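Local coordinates for putative phosphomannomutase (Thermus thermophilus, PDB 1TUO), which probably interconverts sugar phosphates as a magnesium-dependent phosphohexose mutase, perhaps acting on phosphopentoses, by moving a phosphoryl group within the sugar, at residues F27-H33 / A63-L68; V52-R58 / A104-H110; T294-L300 / L376-H381; L405-K411 / W421-A426. All coordinates share one frame. Residue numbers count along the deposited sequence, not the author numbering.

From the N terminus, interactions 1 and 2 interlock within the first alpha/beta/alpha domain: their segments alternate along the chain (27-33, 52-58, 63-68, 104-110), so the two loops cross instead of nesting. They also touch, because Phe64 and Leu68 of the helix pair in interaction 1 rest on Leu106 and Ala104 of the strand pair in interaction 2. Interaction 3 opens only after both have closed, its nearest atoms about 17 Å from those of interaction 2, and joins the third alpha/beta/alpha domain to the start of the C-terminal domain. Interaction 4 follows in series as a short hairpin closure there, and Trp295 of interaction 3 packs against its Glu425 and Ala426.

Interaction 1 (F27-H33 / A63-L68); sequences FTFATLH and AFARAL
Two neighbouring helices of the first alpha/beta/alpha domain pack here on one face of the sheet, around an aromatic cluster of Phe27, Phe29 and Phe64. The segments of helix 29-45 and helix 61-75 run roughly parallel, crossing at -36° with their axes 10.1 Å apart; Phe29 lies level with Phe64 and His33 with Leu68, at CA-CA distances of 6.9 and 6.8 Å. Phe64 (chi1 m) gives up the most surface. One face of its ring takes the edge of Phe27 (chi1 t) in a T-shaped pair, centroids 4.9 Å apart and planes at 77°, while the other face stacks on Phe29 (chi1 m), centroids 4.2 Å apart and planes at 24°. Phe29 CE2 comes within 3.5 Å of Phe64 CD2, and Phe29 CZ reaches Ala63 CB at 3.9 Å. One turn on, Leu32 (t, m) points into the gap between the helices: its CD1 lies 4.1 Å from Ala67 CB and 4.0 Å from Leu68 CB. Below the cluster, Leu106 and Leu116 of the sheet receive Phe27 and Phe64. The His33 ring passes Ala67 CB, with its ND1 hydrogen-bonded to His71. No hydrogen bond joins the two segments. Helix 29-45 starts at Thr28, whose extended backbone and p side chain provide the N-cap: Thr31 N donates to Thr28 OG1 at 3.0 Å.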
# COMPACT_ATOMS: atom_id res chain seq x y z
N PHE A 27 -6.46 10.97 18.83
CA PHE A 27 -7.43 11.06 17.74
C PHE A 27 -8.85 11.13 18.29
O PHE A 27 -9.49 10.11 18.51
CB PHE A 27 -7.30 9.86 16.80
CG PHE A 27 -7.86 10.13 15.42
CD1 PHE A 27 -7.08 10.74 14.45
CD2 PHE A 27 -9.18 9.83 15.13
CE1 PHE A 27 -7.61 11.05 13.20
CE2 PHE A 27 -9.73 10.14 13.88
CZ PHE A 27 -8.94 10.75 12.92
N THR A 28 -9.32 12.35 18.51
CA THR A 28 -10.65 12.59 19.04
C THR A 28 -11.47 13.41 18.05
O THR A 28 -10.94 13.93 17.07
CB THR A 28 -10.58 13.39 20.36
OG1 THR A 28 -10.00 14.68 20.08
CG2 THR A 28 -9.72 12.66 21.39
N PHE A 29 -12.77 13.54 18.31
CA PHE A 29 -13.59 14.34 17.41
C PHE A 29 -13.12 15.79 17.49
O PHE A 29 -13.17 16.53 16.50
CB PHE A 29 -15.07 14.23 17.77
CG PHE A 29 -15.70 12.96 17.28
CD1 PHE A 29 -15.73 11.82 18.07
CD2 PHE A 29 -16.22 12.90 15.99
CE1 PHE A 29 -16.26 10.62 17.58
CE2 PHE A 29 -16.75 11.71 15.49
CZ PHE A 29 -16.77 10.57 16.28
N ALA A 30 -12.64 16.19 18.66
CA ALA A 30 -12.13 17.55 18.84
C ALA A 30 -10.93 17.78 17.93
O ALA A 30 -10.82 18.82 17.28
CB ALA A 30 -11.74 17.78 20.29
N THR A 31 -10.02 16.80 17.89
CA THR A 31 -8.85 16.95 17.03
C THR A 31 -9.21 16.87 15.54
O THR A 31 -8.61 17.50 14.69
CB THR A 31 -7.87 15.83 17.38
OG1 THR A 31 -7.22 16.14 18.61
CG2 THR A 31 -6.82 15.69 16.27
N LEU A 32 -10.20 16.00 15.25
CA LEU A 32 -10.69 15.87 13.89
C LEU A 32 -11.23 17.20 13.35
O LEU A 32 -11.00 17.58 12.21
CB LEU A 32 -11.79 14.80 13.89
CG LEU A 32 -12.29 14.44 12.49
CD1 LEU A 32 -13.35 15.42 11.97
CD2 LEU A 32 -11.18 14.40 11.43
N HIS A 33 -12.01 17.90 14.20
CA HIS A 33 -12.57 19.18 13.77
C HIS A 33 -11.49 20.26 13.62
O HIS A 33 -11.58 21.15 12.78
CB HIS A 33 -13.60 19.62 14.81
CG HIS A 33 -14.94 18.98 14.52
ND1 HIS A 33 -15.63 19.21 13.38
CD2 HIS A 33 -15.64 18.03 15.27
CE1 HIS A 33 -16.72 18.43 13.45
NE2 HIS A 33 -16.75 17.70 14.57
N ALA A 63 -18.10 7.48 11.51
CA ALA A 63 -18.55 8.68 12.22
C ALA A 63 -17.58 9.85 12.03
O ALA A 63 -18.00 11.00 11.86
CB ALA A 63 -18.73 8.38 13.70
N PHE A 64 -16.28 9.56 12.06
CA PHE A 64 -15.28 10.60 11.88
C PHE A 64 -15.38 11.16 10.46
O PHE A 64 -15.23 12.36 10.24
CB PHE A 64 -13.87 10.05 12.12
CG PHE A 64 -13.52 9.87 13.58
CD1 PHE A 64 -13.20 8.61 14.09
CD2 PHE A 64 -13.46 10.96 14.44
CE1 PHE A 64 -12.83 8.45 15.43
CE2 PHE A 64 -13.09 10.81 15.77
CZ PHE A 64 -12.78 9.55 16.27
N ALA A 65 -15.62 10.27 9.49
CA ALA A 65 -15.74 10.70 8.10
C ALA A 65 -16.96 11.59 7.88
O ALA A 65 -16.91 12.56 7.13
CB ALA A 65 -15.81 9.48 7.18
N ARG A 66 -18.07 11.25 8.53
CA ARG A 66 -19.28 12.05 8.39
C ARG A 66 -19.04 13.43 9.02
O ARG A 66 -19.47 14.45 8.48
CB ARG A 66 -20.46 11.36 9.09
CG ARG A 66 -20.95 10.09 8.39
CD ARG A 66 -22.32 9.66 8.91
NE ARG A 66 -22.30 9.32 10.33
CZ ARG A 66 -21.96 8.14 10.82
NH1 ARG A 66 -21.61 7.15 10.00
NH2 ARG A 66 -21.97 7.93 12.13
N ALA A 67 -18.33 13.45 10.14
CA ALA A 67 -18.03 14.69 10.84
C ALA A 67 -17.14 15.59 9.98
O ALA A 67 -17.37 16.79 9.88
CB ALA A 67 -17.35 14.40 12.17
N LEU A 68 -16.12 14.99 9.38
CA LEU A 68 -15.21 15.75 8.53
C LEU A 68 -15.95 16.28 7.30
O LEU A 68 -15.75 17.43 6.90
CB LEU A 68 -14.03 14.86 8.09
CG LEU A 68 -13.07 15.45 7.04
CD1 LEU A 68 -12.44 16.73 7.57
CD2 LEU A 68 -12.00 14.41 6.70

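Interaction 2 (V52-R58 / A104-H110); sequences VVGHDTR and AMLTASH
Ser109 adopts an uncommon backbone conformation (phi 48°, psi -108°), and its O accepts from Arg58 NH2 at 2.9 Å across the two loops. Arg58 (m, t, t) lays one face of its guanidinium over Ala108 CB and continues to the carbonyl of Asn111. Water 1 joins Asp56 OD1 (2.7 Å), Arg58 NE (2.8 Å) and Ser109 O (2.9 Å). Upstream, strands 50-55 and 102-106 run parallel in the central sheet of domain I, pairing Val53 with Ala104, Gly54 with Met105 and His55 with Leu106. The bonds are Ala104 N to Val52 O (2.9 Å), Gly54 N to Ala104 O (3.0 Å), Leu106 N to Gly54 O (2.8 Å) and Asp56 N to Leu106 O (3.1 Å). Both chains continue into loops at the C-terminal ends of these parallel strands, where alpha/beta folds commonly place their active sites. Residues 107-110 match the Thr-Ala-Ser-His signature of phosphohexomutases, so Ser109 is probably the phosphorylated serine; its OG hydrogen-bonds to Asp249 and Asp251. Gly54 leaves room for the Met105 sulfur. Asp56 (chi1 p) forms an Asx turn through Arg58 N and OD2 (2.9 Å). Thr107 OG1 donates to Asp56 OD1 at 2.6 Å and accepts from Ser109 N at 2.9 Å, making an ST turn.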
# COMPACT_ATOMS: atom_id res chain seq x y z
N VAL A 52 -13.50 14.78 -1.77
CA VAL A 52 -14.07 13.45 -1.59
C VAL A 52 -13.53 12.89 -0.28
O VAL A 52 -12.34 12.98 -0.02
CB VAL A 52 -13.67 12.51 -2.75
CG1 VAL A 52 -14.39 11.18 -2.61
CG2 VAL A 52 -14.04 13.16 -4.09
N VAL A 53 -14.43 12.36 0.54
CA VAL A 53 -14.04 11.79 1.83
C VAL A 53 -14.38 10.31 1.86
O VAL A 53 -15.41 9.89 1.33
CB VAL A 53 -14.80 12.49 2.99
CG1 VAL A 53 -14.41 11.85 4.33
CG2 VAL A 53 -14.46 13.97 3.01
N GLY A 54 -13.51 9.51 2.47
CA GLY A 54 -13.77 8.09 2.57
C GLY A 54 -13.31 7.58 3.92
O GLY A 54 -12.63 8.30 4.65
N HIS A 55 -13.67 6.34 4.25
CA HIS A 55 -13.25 5.75 5.53
C HIS A 55 -13.10 4.24 5.38
O HIS A 55 -13.65 3.66 4.45
CB HIS A 55 -14.28 6.06 6.61
CG HIS A 55 -15.62 5.43 6.37
ND1 HIS A 55 -15.92 4.15 6.76
CD2 HIS A 55 -16.74 5.92 5.79
CE1 HIS A 55 -17.17 3.87 6.44
NE2 HIS A 55 -17.69 4.93 5.85
N ASP A 56 -12.35 3.62 6.29
CA ASP A 56 -12.18 2.17 6.23
C ASP A 56 -13.10 1.50 7.26
O ASP A 56 -14.14 2.06 7.59
CB ASP A 56 -10.71 1.76 6.42
CG ASP A 56 -10.14 2.19 7.76
OD1 ASP A 56 -8.90 2.09 7.90
OD2 ASP A 56 -10.90 2.60 8.66
N THR A 57 -12.74 0.31 7.74
CA THR A 57 -13.60 -0.39 8.69
C THR A 57 -13.24 -0.17 10.15
O THR A 57 -13.84 -0.80 11.03
CB THR A 57 -13.59 -1.91 8.45
OG1 THR A 57 -12.29 -2.43 8.76
CG2 THR A 57 -13.91 -2.22 6.99
N ARG A 58 -12.29 0.71 10.42
CA ARG A 58 -11.89 0.97 11.80
C ARG A 58 -13.04 1.53 12.63
O ARG A 58 -13.96 2.13 12.09
CB ARG A 58 -10.68 1.90 11.82
CG ARG A 58 -9.43 1.19 11.35
CD ARG A 58 -8.24 2.10 11.06
NE ARG A 58 -7.17 1.27 10.51
CZ ARG A 58 -6.27 0.63 11.25
NH1 ARG A 58 -6.29 0.75 12.57
NH2 ARG A 58 -5.39 -0.18 10.68
N ALA A 104 -9.85 13.14 1.42
CA ALA A 104 -9.41 12.84 2.77
C ALA A 104 -9.88 11.43 3.08
O ALA A 104 -11.03 11.09 2.87
CB ALA A 104 -10.03 13.82 3.76
N MET A 105 -8.97 10.60 3.57
CA MET A 105 -9.32 9.23 3.89
C MET A 105 -9.09 8.93 5.37
O MET A 105 -8.00 9.12 5.91
CB MET A 105 -8.46 8.30 3.03
CG MET A 105 -8.70 6.82 3.34
SD MET A 105 -10.22 6.22 2.58
CE MET A 105 -10.23 4.58 3.33
N LEU A 106 -10.14 8.45 6.02
CA LEU A 106 -10.05 8.09 7.43
C LEU A 106 -9.56 6.65 7.47
O LEU A 106 -10.30 5.71 7.15
CB LEU A 106 -11.43 8.21 8.11
CG LEU A 106 -11.84 9.58 8.67
CD1 LEU A 106 -10.94 9.94 9.86
CD2 LEU A 106 -11.74 10.65 7.57
N THR A 107 -8.29 6.49 7.83
CA THR A 107 -7.69 5.17 7.90
C THR A 107 -6.35 5.24 8.62
O THR A 107 -5.75 6.31 8.73
CB THR A 107 -7.45 4.59 6.48
OG1 THR A 107 -6.99 3.24 6.58
CG2 THR A 107 -6.39 5.40 5.73
N ALA A 108 -5.92 4.08 9.12
CA ALA A 108 -4.62 3.93 9.77
C ALA A 108 -3.97 2.73 9.06
O ALA A 108 -3.09 2.06 9.60
CB ALA A 108 -4.78 3.68 11.26
N SER A 109 -4.47 2.47 7.86
CA SER A 109 -3.94 1.43 6.98
C SER A 109 -3.71 0.05 7.61
O SER A 109 -4.66 -0.67 7.91
CB SER A 109 -2.64 1.96 6.36
OG SER A 109 -2.14 1.12 5.32
N HIS A 110 -2.45 -0.31 7.80
CA HIS A 110 -2.08 -1.62 8.35
C HIS A 110 -1.77 -1.61 9.84
O HIS A 110 -1.35 -2.63 10.39
CB HIS A 110 -0.85 -2.12 7.60
CG HIS A 110 0.35 -1.25 7.78
ND1 HIS A 110 1.26 -1.45 8.79
CD2 HIS A 110 0.75 -0.14 7.13
CE1 HIS A 110 2.17 -0.50 8.76
NE2 HIS A 110 1.88 0.32 7.76
O HOH W 1 -7.48 -0.15 8.10

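Interaction 3 (T294-L300 / L376-H381); sequences TWLLDRL and LTGLTH
Arg299 folds its side chain through a t, p, p course so that NH1 donates to Thr377 O at 2.7 Å, with one face of the guanidinium over Leu379 CG (3.7 Å from NH1). Leu296, whose chi1 of -100° falls between the usual wells, reaches Leu379 CB from CD1 (3.9 Å) and His381 CB from CD2 (4.1 Å). Thr377 (chi1 p) slots CG2 against Leu296 O at 3.6 Å and Leu300 CD1 at 4.0 Å, its CA 5.4 Å from that of Leu300. Leu379 (m, t) meets Trp295 CD1 through CD1 at 4.4 Å. Thr294 OG1 caps helix 296-304 by accepting from Leu296 N at 2.9 Å; Thr294 OG1 and ND1 of His381 (chi1 t) both hydrogen-bond to Glu444 OE2. Helix 366-377 ends at Thr377, and Gly378, with positive phi (77°), leads into an extended run. Thr377 OG1 hydrogen-bonds Val373 O and accepts from Leu379 N (3.3 Å) in an ST turn. Helix start against helix exit forms a junction between domain III and the C-terminal domain of the phosphohexomutase fold.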
# COMPACT_ATOMS: atom_id res chain seq x y z
N THR A 294 14.32 -4.93 -2.35
CA THR A 294 15.31 -5.89 -2.84
C THR A 294 16.17 -5.38 -3.98
O THR A 294 15.67 -4.68 -4.87
CB THR A 294 14.62 -7.18 -3.34
OG1 THR A 294 15.60 -8.05 -3.92
CG2 THR A 294 13.58 -6.83 -4.41
N TRP A 295 17.45 -5.73 -3.97
CA TRP A 295 18.32 -5.29 -5.05
C TRP A 295 18.12 -6.17 -6.28
O TRP A 295 18.80 -5.98 -7.29
CB TRP A 295 19.79 -5.30 -4.63
CG TRP A 295 20.26 -6.55 -3.96
CD1 TRP A 295 19.66 -7.77 -3.98
CD2 TRP A 295 21.45 -6.69 -3.19
NE1 TRP A 295 20.41 -8.68 -3.26
CE2 TRP A 295 21.51 -8.04 -2.76
CE3 TRP A 295 22.48 -5.81 -2.82
CZ2 TRP A 295 22.56 -8.52 -1.98
CZ3 TRP A 295 23.52 -6.30 -2.04
CH2 TRP A 295 23.55 -7.64 -1.63
N LEU A 296 17.21 -7.14 -6.20
CA LEU A 296 16.96 -7.99 -7.36
C LEU A 296 16.28 -7.12 -8.42
O LEU A 296 16.38 -7.39 -9.61
CB LEU A 296 16.06 -9.18 -7.01
CG LEU A 296 16.75 -10.53 -6.78
CD1 LEU A 296 17.49 -10.52 -5.45
CD2 LEU A 296 15.72 -11.65 -6.80
N LEU A 297 15.57 -6.08 -7.99
CA LEU A 297 14.91 -5.21 -8.96
C LEU A 297 15.97 -4.47 -9.76
O LEU A 297 15.88 -4.37 -10.99
CB LEU A 297 13.97 -4.21 -8.27
CG LEU A 297 13.18 -3.31 -9.22
CD1 LEU A 297 12.38 -4.15 -10.20
CD2 LEU A 297 12.25 -2.42 -8.40
N ASP A 298 16.99 -3.95 -9.07
CA ASP A 298 18.07 -3.23 -9.74
C ASP A 298 18.75 -4.17 -10.75
O ASP A 298 19.01 -3.78 -11.89
CB ASP A 298 19.14 -2.77 -8.73
CG ASP A 298 18.55 -1.97 -7.59
OD1 ASP A 298 18.99 -0.82 -7.38
OD2 ASP A 298 17.66 -2.50 -6.89
N ARG A 299 19.03 -5.39 -10.31
CA ARG A 299 19.67 -6.38 -11.17
C ARG A 299 18.79 -6.73 -12.37
O ARG A 299 19.29 -6.85 -13.49
CB ARG A 299 20.00 -7.66 -10.37
CG ARG A 299 20.62 -8.80 -11.19
CD ARG A 299 21.92 -8.39 -11.88
NE ARG A 299 23.04 -8.24 -10.95
CZ ARG A 299 23.73 -9.25 -10.41
NH1 ARG A 299 23.41 -10.51 -10.71
NH2 ARG A 299 24.73 -9.00 -9.58
N LEU A 300 17.49 -6.89 -12.14
CA LEU A 300 16.59 -7.22 -13.23
C LEU A 300 16.64 -6.11 -14.28
O LEU A 300 16.68 -6.37 -15.48
CB LEU A 300 15.15 -7.38 -12.72
CG LEU A 300 14.12 -7.96 -13.69
CD1 LEU A 300 14.48 -9.41 -14.02
CD2 LEU A 300 12.73 -7.89 -13.07
N LEU A 376 16.90 -15.03 -14.21
CA LEU A 376 17.28 -13.87 -15.01
C LEU A 376 18.21 -12.90 -14.29
O LEU A 376 18.99 -12.19 -14.94
CB LEU A 376 16.01 -13.13 -15.47
CG LEU A 376 15.07 -13.91 -16.39
CD1 LEU A 376 13.81 -13.09 -16.66
CD2 LEU A 376 15.79 -14.23 -17.71
N THR A 377 18.13 -12.84 -12.97
CA THR A 377 19.00 -11.93 -12.20
C THR A 377 20.27 -12.63 -11.75
O THR A 377 21.28 -11.97 -11.50
CB THR A 377 18.30 -11.40 -10.92
OG1 THR A 377 17.90 -12.49 -10.10
CG2 THR A 377 17.09 -10.55 -11.28
N GLY A 378 20.22 -13.95 -11.65
CA GLY A 378 21.37 -14.71 -11.21
C GLY A 378 21.55 -14.60 -9.71
O GLY A 378 22.62 -14.89 -9.18
N LEU A 379 20.50 -14.17 -9.03
CA LEU A 379 20.54 -14.00 -7.58
C LEU A 379 19.44 -14.77 -6.87
O LEU A 379 18.38 -15.02 -7.44
CB LEU A 379 20.39 -12.51 -7.23
CG LEU A 379 21.42 -11.53 -7.79
CD1 LEU A 379 20.97 -10.10 -7.51
CD2 LEU A 379 22.79 -11.80 -7.16
N THR A 380 19.71 -15.15 -5.62
CA THR A 380 18.74 -15.85 -4.80
C THR A 380 18.28 -14.82 -3.76
O THR A 380 19.07 -13.97 -3.36
CB THR A 380 19.37 -17.07 -4.08
OG1 THR A 380 19.77 -18.04 -5.05
CG2 THR A 380 18.36 -17.70 -3.13
N HIS A 381 17.03 -14.91 -3.34
CA HIS A 381 16.47 -13.95 -2.40
C HIS A 381 15.96 -14.51 -1.09
O HIS A 381 15.28 -15.53 -1.06
CB HIS A 381 15.31 -13.20 -3.08
CG HIS A 381 14.49 -12.36 -2.14
ND1 HIS A 381 14.85 -11.09 -1.77
CD2 HIS A 381 13.34 -12.64 -1.48
CE1 HIS A 381 13.96 -10.61 -0.92
NE2 HIS A 381 13.03 -11.54 -0.72

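Interaction 4 (L405-K411 / W421-A426); sequences LAGLTPK and WLYEEA
Leu405, Leu408, Tyr423 and Ala426 make the apolar centre. Leu408 (m, t) places CB 3.7 Å from Tyr423 CD1 and CD1 3.5 Å from Ala426 CB; Leu405 (m, t) brings CD1 to the edge of the Trp421 ring, 3.9 Å from CZ3, and CG to 3.5 Å from Tyr423 OH. Leu454 of helix 448-459 backs Leu405, Leu408 and Ala426. A type II' turn from Leu405 to Leu408, with Ala406 at positive phi (63°), brings both leucines round to the Tyr423 ring (chi1 m). Farther out, Pro410 CB touches Tyr423 CE1 at 3.8 Å, where the hairpin of strands 410-414 and 419-423 begins in the antiparallel sheet of the C-terminal domain. Its backbone bond here runs from Lys411 N to Leu422 O (2.6 Å). At the rim Lys411, all-trans, stretches NZ to Glu424 OE2 (3.0 Å) in a salt bridge. Apolar packing round the Tyr423 ring thus holds the turn and the lead-in to the outermost strand, while the exposed ion pair links Lys411 to Glu424 just beyond strand 419-423.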
# COMPACT_ATOMS: atom_id res chain seq x y z
N LEU A 405 29.68 -8.14 9.45
CA LEU A 405 28.85 -9.05 10.23
C LEU A 405 28.90 -10.46 9.67
O LEU A 405 28.93 -10.66 8.45
CB LEU A 405 27.40 -8.54 10.24
CG LEU A 405 27.23 -7.09 10.69
CD1 LEU A 405 25.76 -6.71 10.63
CD2 LEU A 405 27.77 -6.91 12.10
N ALA A 406 28.91 -11.45 10.57
CA ALA A 406 29.01 -12.84 10.15
C ALA A 406 30.36 -12.96 9.46
O ALA A 406 31.33 -12.33 9.88
CB ALA A 406 27.88 -13.20 9.20
N GLY A 407 30.44 -13.77 8.41
CA GLY A 407 31.71 -13.93 7.72
C GLY A 407 31.73 -13.19 6.40
O GLY A 407 32.37 -13.64 5.44
N LEU A 408 31.03 -12.06 6.34
CA LEU A 408 30.95 -11.28 5.12
C LEU A 408 31.85 -10.04 5.11
O LEU A 408 31.91 -9.29 6.08
CB LEU A 408 29.51 -10.84 4.87
CG LEU A 408 28.43 -11.92 4.93
CD1 LEU A 408 27.09 -11.31 4.55
CD2 LEU A 408 28.78 -13.07 4.00
N THR A 409 32.54 -9.85 3.99
CA THR A 409 33.44 -8.71 3.81
C THR A 409 32.64 -7.55 3.22
O THR A 409 32.12 -7.65 2.11
CB THR A 409 34.58 -9.07 2.84
OG1 THR A 409 35.21 -10.29 3.25
CG2 THR A 409 35.62 -7.95 2.80
N PRO A 410 32.51 -6.44 3.96
CA PRO A 410 31.76 -5.28 3.48
C PRO A 410 32.25 -4.76 2.12
O PRO A 410 33.42 -4.91 1.77
CB PRO A 410 31.92 -4.26 4.61
CG PRO A 410 33.21 -4.65 5.26
CD PRO A 410 33.13 -6.16 5.27
N LYS A 411 31.34 -4.14 1.38
CA LYS A 411 31.65 -3.61 0.06
C LYS A 411 31.14 -2.17 -0.09
O LYS A 411 30.74 -1.75 -1.17
CB LYS A 411 31.01 -4.51 -1.01
CG LYS A 411 31.45 -4.23 -2.44
CD LYS A 411 30.80 -5.22 -3.40
CE LYS A 411 31.27 -4.99 -4.83
NZ LYS A 411 30.65 -5.96 -5.77
N TRP A 421 24.70 -1.05 5.13
CA TRP A 421 26.01 -1.65 4.95
C TRP A 421 25.91 -2.60 3.77
O TRP A 421 25.06 -3.50 3.75
CB TRP A 421 26.46 -2.41 6.21
CG TRP A 421 26.88 -1.50 7.33
CD1 TRP A 421 27.29 -0.21 7.23
CD2 TRP A 421 26.98 -1.84 8.72
NE1 TRP A 421 27.64 0.28 8.46
CE2 TRP A 421 27.46 -0.70 9.40
CE3 TRP A 421 26.71 -3.00 9.46
CZ2 TRP A 421 27.67 -0.68 10.78
CZ3 TRP A 421 26.92 -2.98 10.84
CH2 TRP A 421 27.40 -1.82 11.48
N LEU A 422 26.78 -2.40 2.79
CA LEU A 422 26.76 -3.23 1.59
C LEU A 422 27.76 -4.37 1.68
O LEU A 422 28.87 -4.19 2.16
CB LEU A 422 27.08 -2.36 0.37
CG LEU A 422 26.28 -1.06 0.23
CD1 LEU A 422 26.75 -0.32 -1.01
CD2 LEU A 422 24.79 -1.37 0.15
N TYR A 423 27.34 -5.54 1.20
CA TYR A 423 28.18 -6.72 1.19
C TYR A 423 28.00 -7.38 -0.16
O TYR A 423 27.12 -7.01 -0.93
CB TYR A 423 27.74 -7.71 2.28
CG TYR A 423 27.83 -7.18 3.68
CD1 TYR A 423 29.04 -7.16 4.37
CD2 TYR A 423 26.70 -6.69 4.33
CE1 TYR A 423 29.13 -6.67 5.66
CE2 TYR A 423 26.77 -6.19 5.62
CZ TYR A 423 27.99 -6.18 6.28
OH TYR A 423 28.05 -5.71 7.57
N GLU A 424 28.84 -8.37 -0.44
CA GLU A 424 28.72 -9.10 -1.69
C GLU A 424 27.58 -10.08 -1.42
O GLU A 424 27.67 -10.92 -0.53
CB GLU A 424 30.01 -9.86 -1.99
CG GLU A 424 29.98 -10.67 -3.27
CD GLU A 424 29.95 -9.80 -4.52
OE1 GLU A 424 29.87 -10.36 -5.63
OE2 GLU A 424 30.01 -8.56 -4.38
N GLU A 425 26.50 -9.95 -2.18
CA GLU A 425 25.34 -10.83 -2.04
C GLU A 425 24.51 -10.62 -0.76
O GLU A 425 23.62 -11.42 -0.47
CB GLU A 425 25.80 -12.29 -2.11
CG GLU A 425 26.52 -12.64 -3.41
CD GLU A 425 27.04 -14.07 -3.42
OE1 GLU A 425 26.23 -15.00 -3.20
OE2 GLU A 425 28.25 -14.26 -3.64
N ALA A 426 24.78 -9.56 -0.01
CA ALA A 426 24.02 -9.27 1.20
C ALA A 426 24.00 -7.78 1.54
O ALA A 426 24.95 -7.05 1.25
CB ALA A 426 24.58 -10.07 2.37